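Local coordinates for protein putative hexose oxidase (Nonomuraea sp. ATCC 39727, PDB 5AWV) that probably uses bound FAD to oxidise a sugar of teicoplanin-type glycopeptide antibiotics, at residues A[65-70]-A[223-228]; A[82-87]-A[104-109]; A[370-375]-A[419-424]. One frame throughout, in Å; residues are numbered along the deposited sequence.

Contact 1 (A[65-70]-A[223-228]); sequences GSTQQV and VVTKYW. With FAD (flavin-adenine dinucleotide), chain M.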
loop_
_atom_site.group_PDB
_atom_site.type_symbol
_atom_site.label_atom_id
_atom_site.label_comp_id
_atom_site.label_asym_id
_atom_site.label_seq_id
_atom_site.Cartn_x
_atom_site.Cartn_y
_atom_site.Cartn_z
ATOM N N GLY A 65 -13.861 -7.689 13.829
ATOM C CA GLY A 65 -12.826 -8.623 14.292
ATOM C C GLY A 65 -12.876 -10.000 13.719
ATOM O O GLY A 65 -12.069 -10.857 14.098
ATOM N N SER A 66 -13.759 -10.221 12.719
ATOM C CA SER A 66 -13.821 -11.491 12.024
ATOM C C SER A 66 -14.475 -11.404 10.672
ATOM O O SER A 66 -15.155 -10.479 10.426
ATOM C CB SER A 66 -14.621 -12.530 12.847
ATOM O OG SER A 66 -16.032 -12.255 12.773
ATOM N N THR A 67 -14.294 -12.441 9.862
ATOM C CA THR A 67 -14.895 -12.509 8.496
ATOM C C THR A 67 -16.416 -12.437 8.622
ATOM O O THR A 67 -17.083 -11.680 7.885
ATOM C CB THR A 67 -14.433 -13.759 7.777
ATOM O OG1 THR A 67 -13.033 -13.669 7.629
ATOM C CG2 THR A 67 -15.087 -13.918 6.420
ATOM N N GLN A 68 -16.985 -13.157 9.609
ATOM C CA GLN A 68 -18.454 -13.104 9.801
ATOM C C GLN A 68 -18.934 -11.722 10.142
ATOM O O GLN A 68 -19.960 -11.264 9.696
ATOM C CB GLN A 68 -18.952 -14.112 10.873
ATOM C CG GLN A 68 -20.488 -14.092 11.084
ATOM C CD GLN A 68 -21.229 -14.499 9.793
ATOM O OE1 GLN A 68 -22.141 -13.784 9.307
ATOM N NE2 GLN A 68 -20.765 -15.587 9.178
ATOM N N GLN A 69 -18.249 -11.046 11.032
ATOM C CA GLN A 69 -18.590 -9.710 11.305
ATOM C C GLN A 69 -18.501 -8.785 10.103
ATOM O O GLN A 69 -19.321 -7.843 9.970
ATOM C CB GLN A 69 -17.663 -9.142 12.373
ATOM C CG GLN A 69 -17.988 -9.627 13.789
ATOM C CD GLN A 69 -16.911 -9.150 14.783
ATOM O OE1 GLN A 69 -16.534 -8.002 14.780
ATOM N NE2 GLN A 69 -16.428 -10.032 15.584
ATOM N N VAL A 70 -17.492 -8.986 9.242
ATOM C CA VAL A 70 -17.455 -8.191 7.990
ATOM C C VAL A 70 -18.722 -8.463 7.169
ATOM O O VAL A 70 -19.372 -7.515 6.664
ATOM C CB VAL A 70 -16.189 -8.522 7.119
ATOM C CG1 VAL A 70 -16.201 -7.790 5.788
ATOM C CG2 VAL A 70 -14.923 -8.172 7.881
ATOM N N VAL A 223 -14.854 -6.970 0.200
ATOM C CA VAL A 223 -13.944 -6.737 1.318
ATOM C C VAL A 223 -12.988 -7.917 1.429
ATOM O O VAL A 223 -13.403 -9.006 1.744
ATOM C CB VAL A 223 -14.700 -6.581 2.595
ATOM C CG1 VAL A 223 -13.744 -6.207 3.763
ATOM C CG2 VAL A 223 -15.798 -5.579 2.405
ATOM N N VAL A 224 -11.695 -7.694 1.208
ATOM C CA VAL A 224 -10.733 -8.738 1.454
ATOM C C VAL A 224 -10.610 -8.863 2.947
ATOM O O VAL A 224 -10.293 -7.877 3.610
ATOM C CB VAL A 224 -9.347 -8.398 0.895
ATOM C CG1 VAL A 224 -8.326 -9.507 1.255
ATOM C CG2 VAL A 224 -9.441 -8.189 -0.583
ATOM N N THR A 225 -10.784 -10.085 3.473
ATOM C CA THR A 225 -10.628 -10.340 4.897
ATOM C C THR A 225 -9.404 -11.149 5.230
ATOM O O THR A 225 -8.984 -11.125 6.393
ATOM C CB THR A 225 -11.905 -11.093 5.439
ATOM O OG1 THR A 225 -12.099 -12.278 4.679
ATOM C CG2 THR A 225 -13.077 -10.232 5.242
ATOM N N LYS A 226 -8.828 -11.856 4.254
ATOM C CA LYS A 226 -7.556 -12.561 4.389
ATOM C C LYS A 226 -6.798 -12.592 3.031
ATOM O O LYS A 226 -7.421 -12.778 1.950
ATOM C CB LYS A 226 -7.700 -14.067 4.815
ATOM C CG LYS A 226 -8.632 -14.296 6.035
ATOM C CD LYS A 226 -8.627 -15.756 6.460
ATOM C CE LYS A 226 -9.352 -16.108 7.766
ATOM N NZ LYS A 226 -10.515 -15.238 8.026
ATOM N N TYR A 227 -5.474 -12.512 3.114
ATOM C CA TYR A 227 -4.562 -12.802 1.990
ATOM C C TYR A 227 -3.692 -13.966 2.384
ATOM O O TYR A 227 -3.261 -14.009 3.533
ATOM C CB TYR A 227 -3.631 -11.627 1.724
ATOM C CG TYR A 227 -4.233 -10.357 1.189
ATOM C CD1 TYR A 227 -4.530 -10.212 -0.169
ATOM C CD2 TYR A 227 -4.440 -9.262 2.000
ATOM C CE1 TYR A 227 -5.073 -9.021 -0.683
ATOM C CE2 TYR A 227 -4.926 -8.036 1.472
ATOM C CZ TYR A 227 -5.248 -7.939 0.125
ATOM O OH TYR A 227 -5.721 -6.715 -0.437
ATOM N N TRP A 228 -3.453 -14.898 1.461
ATOM C CA TRP A 228 -2.469 -15.938 1.651
ATOM C C TRP A 228 -1.364 -15.793 0.651
ATOM O O TRP A 228 -1.615 -15.715 -0.574
ATOM C CB TRP A 228 -3.056 -17.353 1.507
ATOM C CG TRP A 228 -3.918 -17.784 2.652
ATOM C CD1 TRP A 228 -3.532 -18.452 3.782
ATOM C CD2 TRP A 228 -5.334 -17.666 2.744
ATOM N NE1 TRP A 228 -4.632 -18.734 4.564
ATOM C CE2 TRP A 228 -5.740 -18.270 3.946
ATOM C CE3 TRP A 228 -6.300 -17.093 1.927
ATOM C CZ2 TRP A 228 -7.105 -18.330 4.358
ATOM C CZ3 TRP A 228 -7.635 -17.184 2.297
ATOM C CH2 TRP A 228 -8.027 -17.816 3.502
HETATM P PA FAD M . -6.714 2.509 2.652
HETATM O O1A FAD M . -6.805 4.012 2.488
HETATM O O2A FAD M . -7.135 1.860 3.888
HETATM O O5B FAD M . -7.406 1.784 1.429
HETATM C C5B FAD M . -7.140 2.130 0.027
HETATM C C4B FAD M . -8.260 1.647 -0.839
HETATM O O4B FAD M . -8.430 0.225 -0.809
HETATM C C3B FAD M . -9.652 2.223 -0.533
HETATM O O3B FAD M . -10.523 2.316 -1.686
HETATM C C2B FAD M . -10.125 1.186 0.439
HETATM O O2B FAD M . -11.507 1.241 0.566
HETATM C C1B FAD M . -9.618 -0.093 -0.137
HETATM N N9A FAD M . -9.448 -1.103 0.881
HETATM C C8A FAD M . -8.758 -1.070 2.028
HETATM N N7A FAD M . -8.784 -2.261 2.668
HETATM C C5A FAD M . -9.487 -3.096 1.915
HETATM C C6A FAD M . -9.957 -4.491 2.049
HETATM N N6A FAD M . -9.615 -5.164 3.144
HETATM N N1A FAD M . -10.687 -5.004 1.014
HETATM C C2A FAD M . -11.028 -4.251 -0.073
HETATM N N3A FAD M . -10.672 -2.949 -0.248
HETATM C C4A FAD M . -9.954 -2.351 0.745
HETATM N N1 FAD M . 2.766 1.808 -2.581
HETATM C C2 FAD M . 3.753 1.009 -3.085
HETATM O O2 FAD M . 3.445 0.080 -3.866
HETATM N N3 FAD M . 5.044 1.161 -2.752
HETATM C C4 FAD M . 5.439 2.026 -1.795
HETATM O O4 FAD M . 6.640 2.128 -1.461
HETATM C C4X FAD M . 4.431 2.897 -1.176
HETATM N N5 FAD M . 4.744 3.815 -0.195
HETATM C C5X FAD M . 3.794 4.556 0.453
HETATM C C6 FAD M . 4.197 5.417 1.495
HETATM C C7 FAD M . 3.160 6.221 2.039
HETATM C C7M FAD M . 3.528 7.226 3.161
HETATM C C8 FAD M . 1.707 6.111 1.620
HETATM C C8M FAD M . 0.602 6.779 2.404
HETATM C C9 FAD M . 1.379 5.175 0.615
HETATM C C9A FAD M . 2.352 4.434 0.011
HETATM N N10 FAD M . 2.070 3.501 -1.024
HETATM C C10 FAD M . 3.047 2.710 -1.606
HETATM C "C1'" FAD M . 0.674 3.352 -1.551
HETATM C "C2'" FAD M . -0.074 2.238 -0.920
HETATM O "O2'" FAD M . 0.371 1.054 -1.554
HETATM C "C3'" FAD M . -1.488 2.495 -1.285
HETATM O "O3'" FAD M . -1.792 3.784 -0.749
HETATM C "C4'" FAD M . -2.411 1.410 -0.667
HETATM O "O4'" FAD M . -3.623 1.417 -1.425
HETATM C "C5'" FAD M . -2.714 1.789 0.761
HETATM O "O5'" FAD M . -3.464 0.742 1.407
HETATM P P FAD M . -4.131 1.035 2.798
HETATM O O1P FAD M . -4.753 -0.170 3.310
HETATM O O2P FAD M . -3.201 1.714 3.765
HETATM O O3P FAD M . -5.134 2.206 2.365
HETATM O O HOH W 1 -11.964 -13.831 10.612
#

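Contact 2 (A[82-87]-A[104-109]); sequences KRVAVR and VIIDMS. With FAD (flavin-adenine dinucleotide), chain M.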
loop_
_atom_site.group_PDB
_atom_site.type_symbol
_atom_site.label_atom_id
_atom_site.label_comp_id
_atom_site.label_asym_id
_atom_site.label_seq_id
_atom_site.Cartn_x
_atom_site.Cartn_y
_atom_site.Cartn_z
ATOM N N LYS A 82 -26.701 2.326 2.616
ATOM C CA LYS A 82 -25.683 3.306 3.031
ATOM C C LYS A 82 -24.360 3.097 2.205
ATOM O O LYS A 82 -23.905 1.964 2.007
ATOM C CB LYS A 82 -25.455 3.236 4.539
ATOM C CG LYS A 82 -26.503 4.027 5.332
ATOM C CD LYS A 82 -26.140 4.002 6.826
ATOM C CE LYS A 82 -27.292 4.447 7.737
ATOM N NZ LYS A 82 -27.743 5.800 7.339
ATOM N N ARG A 83 -23.817 4.166 1.654
ATOM C CA ARG A 83 -22.582 4.083 0.876
ATOM C C ARG A 83 -21.379 3.690 1.798
ATOM O O ARG A 83 -21.180 4.271 2.851
ATOM C CB ARG A 83 -22.257 5.378 0.265
ATOM C CG ARG A 83 -20.977 5.291 -0.493
ATOM C CD ARG A 83 -20.978 6.336 -1.554
ATOM N NE ARG A 83 -19.656 6.464 -2.099
ATOM C CZ ARG A 83 -19.323 7.302 -3.058
ATOM N NH1 ARG A 83 -20.242 8.137 -3.601
ATOM N NH2 ARG A 83 -18.059 7.322 -3.447
ATOM N N VAL A 84 -20.685 2.635 1.436
ATOM C CA VAL A 84 -19.688 2.050 2.340
ATOM C C VAL A 84 -18.277 2.223 1.745
ATOM O O VAL A 84 -18.131 2.216 0.520
ATOM C CB VAL A 84 -19.997 0.572 2.610
ATOM C CG1 VAL A 84 -19.849 -0.316 1.399
ATOM C CG2 VAL A 84 -19.197 0.012 3.777
ATOM N N ALA A 85 -17.258 2.305 2.617
ATOM C CA ALA A 85 -15.865 2.181 2.194
ATOM C C ALA A 85 -15.089 1.432 3.303
ATOM O O ALA A 85 -15.415 1.579 4.482
ATOM C CB ALA A 85 -15.286 3.545 1.952
ATOM N N VAL A 86 -14.125 0.615 2.919
ATOM C CA VAL A 86 -13.302 -0.156 3.857
ATOM C C VAL A 86 -12.061 0.691 4.130
ATOM O O VAL A 86 -11.585 1.371 3.244
ATOM C CB VAL A 86 -12.835 -1.518 3.269
ATOM C CG1 VAL A 86 -11.995 -2.282 4.290
ATOM C CG2 VAL A 86 -14.047 -2.281 2.774
ATOM N N ARG A 87 -11.609 0.734 5.379
ATOM C CA ARG A 87 -10.298 1.267 5.679
ATOM C C ARG A 87 -9.425 0.217 6.335
ATOM O O ARG A 87 -9.776 -0.354 7.308
ATOM C CB ARG A 87 -10.349 2.483 6.565
ATOM C CG ARG A 87 -9.101 3.350 6.398
ATOM C CD ARG A 87 -8.866 4.233 7.521
ATOM N NE ARG A 87 -9.904 5.244 7.861
ATOM C CZ ARG A 87 -10.108 6.443 7.357
ATOM N NH1 ARG A 87 -9.490 6.885 6.314
ATOM N NH2 ARG A 87 -11.009 7.241 7.979
ATOM N N VAL A 104 -20.758 4.793 5.800
ATOM C CA VAL A 104 -20.209 3.852 6.738
ATOM C C VAL A 104 -18.785 3.526 6.356
ATOM O O VAL A 104 -18.520 3.194 5.199
ATOM C CB VAL A 104 -21.024 2.579 6.708
ATOM C CG1 VAL A 104 -20.453 1.565 7.626
ATOM C CG2 VAL A 104 -22.452 2.866 7.232
ATOM N N ILE A 105 -17.885 3.537 7.336
ATOM C CA ILE A 105 -16.540 2.966 7.134
ATOM C C ILE A 105 -16.448 1.625 7.829
ATOM O O ILE A 105 -16.773 1.523 9.006
ATOM C CB ILE A 105 -15.455 3.944 7.638
ATOM C CG1 ILE A 105 -15.553 5.199 6.825
ATOM C CG2 ILE A 105 -14.069 3.296 7.508
ATOM C CD1 ILE A 105 -14.610 6.297 7.220
ATOM N N ILE A 106 -16.127 0.558 7.103
ATOM C CA ILE A 106 -15.740 -0.661 7.730
ATOM C C ILE A 106 -14.196 -0.599 7.966
ATOM O O ILE A 106 -13.402 -0.661 7.021
ATOM C CB ILE A 106 -16.141 -1.892 6.923
ATOM C CG1 ILE A 106 -17.687 -1.873 6.749
ATOM C CG2 ILE A 106 -15.679 -3.146 7.616
ATOM C CD1 ILE A 106 -18.230 -2.980 5.861
ATOM N N ASP A 107 -13.828 -0.546 9.239
ATOM C CA ASP A 107 -12.466 -0.321 9.656
ATOM C C ASP A 107 -11.871 -1.654 10.077
ATOM O O ASP A 107 -12.413 -2.330 10.945
ATOM C CB ASP A 107 -12.415 0.712 10.781
ATOM C CG ASP A 107 -10.965 1.096 11.162
ATOM O OD1 ASP A 107 -10.148 0.163 11.395
ATOM O OD2 ASP A 107 -10.665 2.310 11.148
ATOM N N MET A 108 -10.766 -2.044 9.447
ATOM C CA MET A 108 -10.160 -3.364 9.639
ATOM C C MET A 108 -9.073 -3.473 10.691
ATOM O O MET A 108 -8.392 -4.542 10.780
ATOM C CB MET A 108 -9.607 -3.879 8.335
ATOM C CG MET A 108 -10.577 -3.817 7.134
ATOM S SD MET A 108 -12.101 -4.784 7.241
ATOM C CE MET A 108 -11.499 -6.242 6.502
ATOM N N SER A 109 -8.954 -2.448 11.502
ATOM C CA SER A 109 -7.902 -2.288 12.530
ATOM C C SER A 109 -7.729 -3.525 13.432
ATOM O O SER A 109 -6.584 -3.858 13.845
ATOM C CB SER A 109 -8.231 -1.143 13.475
ATOM O OG SER A 109 -8.112 0.144 12.951
HETATM P PA FAD M . -6.714 2.509 2.652
HETATM O O1A FAD M . -6.805 4.012 2.488
HETATM O O2A FAD M . -7.135 1.860 3.888
HETATM O O5B FAD M . -7.406 1.784 1.429
HETATM C C5B FAD M . -7.140 2.130 0.027
HETATM C C4B FAD M . -8.260 1.647 -0.839
HETATM O O4B FAD M . -8.430 0.225 -0.809
HETATM C C3B FAD M . -9.652 2.223 -0.533
HETATM O O3B FAD M . -10.523 2.316 -1.686
HETATM C C2B FAD M . -10.125 1.186 0.439
HETATM O O2B FAD M . -11.507 1.241 0.566
HETATM C C1B FAD M . -9.618 -0.093 -0.137
HETATM N N9A FAD M . -9.448 -1.103 0.881
HETATM C C8A FAD M . -8.758 -1.070 2.028
HETATM N N7A FAD M . -8.784 -2.261 2.668
HETATM C C5A FAD M . -9.487 -3.096 1.915
HETATM C C6A FAD M . -9.957 -4.491 2.049
HETATM N N6A FAD M . -9.615 -5.164 3.144
HETATM N N1A FAD M . -10.687 -5.004 1.014
HETATM C C2A FAD M . -11.028 -4.251 -0.073
HETATM N N3A FAD M . -10.672 -2.949 -0.248
HETATM C C4A FAD M . -9.954 -2.351 0.745
HETATM N N1 FAD M . 2.766 1.808 -2.581
HETATM C C2 FAD M . 3.753 1.009 -3.085
HETATM O O2 FAD M . 3.445 0.080 -3.866
HETATM N N3 FAD M . 5.044 1.161 -2.752
HETATM C C4 FAD M . 5.439 2.026 -1.795
HETATM O O4 FAD M . 6.640 2.128 -1.461
HETATM C C4X FAD M . 4.431 2.897 -1.176
HETATM N N5 FAD M . 4.744 3.815 -0.195
HETATM C C5X FAD M . 3.794 4.556 0.453
HETATM C C6 FAD M . 4.197 5.417 1.495
HETATM C C7 FAD M . 3.160 6.221 2.039
HETATM C C7M FAD M . 3.528 7.226 3.161
HETATM C C8 FAD M . 1.707 6.111 1.620
HETATM C C8M FAD M . 0.602 6.779 2.404
HETATM C C9 FAD M . 1.379 5.175 0.615
HETATM C C9A FAD M . 2.352 4.434 0.011
HETATM N N10 FAD M . 2.070 3.501 -1.024
HETATM C C10 FAD M . 3.047 2.710 -1.606
HETATM C "C1'" FAD M . 0.674 3.352 -1.551
HETATM C "C2'" FAD M . -0.074 2.238 -0.920
HETATM O "O2'" FAD M . 0.371 1.054 -1.554
HETATM C "C3'" FAD M . -1.488 2.495 -1.285
HETATM O "O3'" FAD M . -1.792 3.784 -0.749
HETATM C "C4'" FAD M . -2.411 1.410 -0.667
HETATM O "O4'" FAD M . -3.623 1.417 -1.425
HETATM C "C5'" FAD M . -2.714 1.789 0.761
HETATM O "O5'" FAD M . -3.464 0.742 1.407
HETATM P P FAD M . -4.131 1.035 2.798
HETATM O O1P FAD M . -4.753 -0.170 3.310
HETATM O O2P FAD M . -3.201 1.714 3.765
HETATM O O3P FAD M . -5.134 2.206 2.365
HETATM O O HOH W 2 -11.644 4.497 10.099
#

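Contact 3 (A[370-375]-A[419-424]); sequences YLRKRL and QRDAIL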
loop_
_atom_site.group_PDB
_atom_site.type_symbol
_atom_site.label_atom_id
_atom_site.label_comp_id
_atom_site.label_asym_id
_atom_site.label_seq_id
_atom_site.Cartn_x
_atom_site.Cartn_y
_atom_site.Cartn_z
ATOM N N TYR A 370 4.390 5.303 -15.403
ATOM C CA TYR A 370 5.410 4.330 -15.590
ATOM C C TYR A 370 6.319 4.757 -16.749
ATOM O O TYR A 370 5.828 5.233 -17.760
ATOM C CB TYR A 370 4.802 3.023 -15.991
ATOM C CG TYR A 370 4.282 2.189 -14.875
ATOM C CD1 TYR A 370 5.158 1.356 -14.163
ATOM C CD2 TYR A 370 2.917 2.119 -14.610
ATOM C CE1 TYR A 370 4.686 0.519 -13.163
ATOM C CE2 TYR A 370 2.437 1.280 -13.591
ATOM C CZ TYR A 370 3.319 0.480 -12.869
ATOM O OH TYR A 370 2.922 -0.353 -11.859
ATOM N N LEU A 371 7.598 4.470 -16.639
ATOM C CA LEU A 371 8.560 4.564 -17.736
ATOM C C LEU A 371 9.068 3.227 -18.195
ATOM O O LEU A 371 9.621 2.491 -17.389
ATOM C CB LEU A 371 9.756 5.432 -17.301
ATOM C CG LEU A 371 9.402 6.936 -17.137
ATOM C CD1 LEU A 371 10.539 7.662 -16.480
ATOM C CD2 LEU A 371 8.996 7.589 -18.453
ATOM N N ARG A 372 9.062 3.014 -19.521
ATOM C CA ARG A 372 9.778 1.914 -20.205
ATOM C C ARG A 372 11.136 2.305 -20.731
ATOM O O ARG A 372 11.962 1.457 -20.927
ATOM C CB ARG A 372 8.980 1.414 -21.429
ATOM C CG ARG A 372 7.590 1.015 -21.098
ATOM C CD ARG A 372 6.798 0.809 -22.388
ATOM N NE ARG A 372 7.259 -0.466 -22.976
ATOM C CZ ARG A 372 7.092 -0.826 -24.244
ATOM N NH1 ARG A 372 6.543 -0.002 -25.140
ATOM N NH2 ARG A 372 7.497 -2.022 -24.640
ATOM N N LYS A 373 11.347 3.591 -20.956
ATOM C CA LYS A 373 12.599 4.183 -21.441
ATOM C C LYS A 373 12.751 5.452 -20.618
ATOM O O LYS A 373 11.790 5.870 -19.953
ATOM C CB LYS A 373 12.488 4.525 -22.900
ATOM C CG LYS A 373 12.477 3.336 -23.765
ATOM C CD LYS A 373 12.105 3.774 -25.171
ATOM C CE LYS A 373 13.277 3.909 -26.093
ATOM N NZ LYS A 373 13.209 2.829 -27.130
ATOM N N ARG A 374 13.913 6.106 -20.690
ATOM C CA ARG A 374 14.031 7.381 -20.021
ATOM C C ARG A 374 13.097 8.421 -20.541
ATOM O O ARG A 374 12.664 8.446 -21.728
ATOM C CB ARG A 374 15.463 7.901 -20.077
ATOM C CG ARG A 374 15.889 8.374 -21.483
ATOM C CD ARG A 374 17.079 9.279 -21.276
ATOM N NE ARG A 374 17.790 9.727 -22.452
ATOM C CZ ARG A 374 17.586 10.863 -23.103
ATOM N NH1 ARG A 374 16.601 11.677 -22.756
ATOM N NH2 ARG A 374 18.434 11.194 -24.093
ATOM N N LEU A 375 12.838 9.358 -19.669
ATOM C CA LEU A 375 12.248 10.612 -20.088
ATOM C C LEU A 375 13.004 11.203 -21.280
ATOM O O LEU A 375 14.216 11.159 -21.350
ATOM C CB LEU A 375 12.234 11.608 -18.935
ATOM C CG LEU A 375 11.266 11.348 -17.774
ATOM C CD1 LEU A 375 11.505 12.304 -16.585
ATOM C CD2 LEU A 375 9.772 11.442 -18.171
ATOM N N GLN A 419 1.828 -3.642 -16.549
ATOM C CA GLN A 419 3.143 -3.061 -16.847
ATOM C C GLN A 419 4.225 -3.982 -16.387
ATOM O O GLN A 419 4.599 -3.974 -15.223
ATOM C CB GLN A 419 3.309 -1.667 -16.189
ATOM C CG GLN A 419 2.333 -0.667 -16.729
ATOM C CD GLN A 419 1.033 -0.555 -15.921
ATOM O OE1 GLN A 419 0.792 -1.299 -14.973
ATOM N NE2 GLN A 419 0.235 0.440 -16.240
ATOM N N ARG A 420 4.700 -4.800 -17.316
ATOM C CA ARG A 420 5.658 -5.838 -17.039
ATOM C C ARG A 420 6.904 -5.703 -17.903
ATOM O O ARG A 420 7.680 -6.647 -18.090
ATOM C CB ARG A 420 4.996 -7.226 -17.162
ATOM C CG ARG A 420 3.970 -7.506 -16.093
ATOM C CD ARG A 420 4.563 -7.586 -14.691
ATOM N NE ARG A 420 3.576 -8.075 -13.721
ATOM C CZ ARG A 420 3.834 -8.595 -12.532
ATOM N NH1 ARG A 420 5.070 -8.722 -12.102
ATOM N NH2 ARG A 420 2.805 -9.019 -11.747
ATOM N N ASP A 421 7.163 -4.495 -18.366
ATOM C CA ASP A 421 8.502 -4.195 -18.932
ATOM C C ASP A 421 8.990 -2.806 -18.618
ATOM O O ASP A 421 9.888 -2.318 -19.297
ATOM C CB ASP A 421 8.613 -4.506 -20.434
ATOM C CG ASP A 421 8.044 -3.460 -21.274
ATOM O OD1 ASP A 421 7.186 -2.687 -20.813
ATOM O OD2 ASP A 421 8.481 -3.361 -22.422
ATOM N N ALA A 422 8.464 -2.204 -17.545
ATOM C CA ALA A 422 8.895 -0.901 -17.109
ATOM C C ALA A 422 10.235 -0.975 -16.383
ATOM O O ALA A 422 10.651 -2.023 -15.879
ATOM C CB ALA A 422 7.818 -0.279 -16.200
ATOM N N ILE A 423 10.928 0.162 -16.366
ATOM C CA ILE A 423 12.223 0.308 -15.684
ATOM C C ILE A 423 12.118 1.271 -14.484
ATOM O O ILE A 423 12.927 1.178 -13.548
ATOM C CB ILE A 423 13.303 0.800 -16.677
ATOM C CG1 ILE A 423 13.027 2.231 -17.243
ATOM C CG2 ILE A 423 13.421 -0.152 -17.820
ATOM C CD1 ILE A 423 14.187 2.840 -18.106
ATOM N N LEU A 424 11.156 2.201 -14.512
ATOM C CA LEU A 424 11.015 3.213 -13.427
ATOM C C LEU A 424 9.566 3.486 -13.183
ATOM O O LEU A 424 8.744 3.466 -14.141
ATOM C CB LEU A 424 11.698 4.522 -13.884
ATOM C CG LEU A 424 13.224 4.469 -14.021
ATOM C CD1 LEU A 424 13.733 5.599 -14.930
ATOM C CD2 LEU A 424 13.842 4.555 -12.648
HETATM O O HOH W 3 0.389 -0.992 -12.335
HETATM O O HOH W 4 3.946 -3.218 -12.599
HETATM O O HOH W 5 11.938 -1.285 -20.987
#

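Contact 1 (A[65-70]-A[223-228])
K226, which reaches T67 across the contact, lays its CB on one face of the W228 ring. This carbon stands 3.9 Å above the ring plane and is offset toward the rim. One face of the Y227 ring carries V224 CG1, 3.6 Å above the plane and over the centre. The third flat group is the adenine of FAD, met at its polar edge by the backbone of V224. V224 N donates to FAD N1A at 2.9 Å. FAD N6A donates to V224 O at 2.8 Å, and this bond is nearly straight at 174°. The pair recognises adenine in the way a base-pairing partner would.

Beside this site, the first turn of the helix meets the strand. V70 and V223 point at each other tip to tip, with V70 CG1 to V223 CG1 at 3.6 Å. V70 has this methyl anti to its backbone N (chi1 176°). Its other methyl, CG2, slides past T225 CG2 at 3.8 Å. The polar side is built round a carboxylate outside both segments. E183 OE1 takes hydrogen bonds with T67 OG1 and T225 OG1 and a salt bridge with K226 NZ. T67 OG1 and K226 NZ, which share E183 OE1, lie 3.0 Å apart. Water 1 accepts from T67 N and, weakly, from K226 NZ.

S66 is the N-cap of the helix: its OG accepts from Q69 N at 3.1 Å. T225 and K226 both face E183 in a classic beta bulge. Strand 223-229 runs between strands 122-125 and 179-187 of an antiparallel sheet. Helix 67-80 starts against this sheet, and V70 also touches V185 on strand 179-187.

Contact 2 (A[82-87]-A[104-109])
V84 and I106 form the apolar centre with V86, all on one face of two parallel strands; M108, after D107 in the chain, extends it. V84 CG2, anti to the backbone N, meets I106 CD1 at 3.8 Å. Further along, V86 CG1 presses on M108 CG at 3.5 Å. V104 continues this face and touches K82. Helix 67-80 covers the V84 and I106 part, with T77 on V84 and A73 and V74 on I106; V223 of strand 223-229 touches V86 and M108.

Five backbone hydrogen bonds join segments 82-87 and 104-109, from V104 N with R83 O to M108 N with R87 O. On the opposite face, with A85 and D107, R87 NH2 lies 3.8 Å from I105 CD1.

The polar edge is joined through water 2. It accepts from R87 NE at 2.9 Å, in the guanidinium plane, and donates to D107 OD2 at 2.6 Å. D107 OD1 accepts from S109 N in an Asx turn and from S109 OG.

V86 O accepts from FAD O2B at 2.7 Å, tying the sheet edge to the adenosine ribose. R87 and D107 form no direct salt bridge; each has its own partner, D98 and R48, which probably keeps buried D107 charged.

Contact 3 (A[370-375]-A[419-424])
A classic beta bulge marks the place where strand 363-371 meets the start of strand 424-432: I423 and L424 both face L371. L371 O accepts from I423 N at 2.9 Å and from L424 N at 3.3 Å, both in the carbonyl plane. L371 N returns a bond to L424 O. The side chains of this antiparallel hydrogen-bonded pair touch through L371 CB and L424 CB at 4.0 Å.

Before L371 in the chain, Y370 has Q419 over a face of its ring. Q419 CG is 3.8 Å from the ring centroid, a CH-pi contact. A bend at chi2 (93°) lays the amide against the ring, with the two planes 22° apart. Q419 CD comes within 3.3 Å of Y370 CE2. Q419 NE2 bonds to D467 O. Waters 3 and 4 link Y370 OH to Q419 OE1 and Q419 O, and Y370 OH also bonds to K425.

After L371, R372 grips D421 side-on. R372 NH2 donates to D421 OD2 at 2.8 Å, in the guanidinium plane. R372 NE donates to D421 OD1 at 3.1 Å, tilted 26° out of that plane, and also to OD2. The third nitrogen, NH1, bonds to N463 O.

Within this chain strand 363-371 is an outer strand of an antiparallel sheet, next to strand 424-432. Helix 264-280 touches I423 and L424, and L371 packs on L400 of strand 395-402.

Contacts 1 and 2 are neighbours, with centres 13 Å apart, and they hold the adenosine part of the same FAD. M108 is the main bridge: its CE lies 3.5 Å from V223 CG1. V86 joins in, with V86 CG2 3.8 Å from V223 CG2. Helix 67-80 serves both, since its start makes contact 1 and strand 84-87 of contact 2 is the next element after it in the chain. Contact 3 lies across the chain's centre, about 35 Å from each of the other two between centres. It is near the flavin end instead. The Y370 side chain is about 8 Å from FAD and about 4 Å from the side chain of Y470, which binds the cofactor.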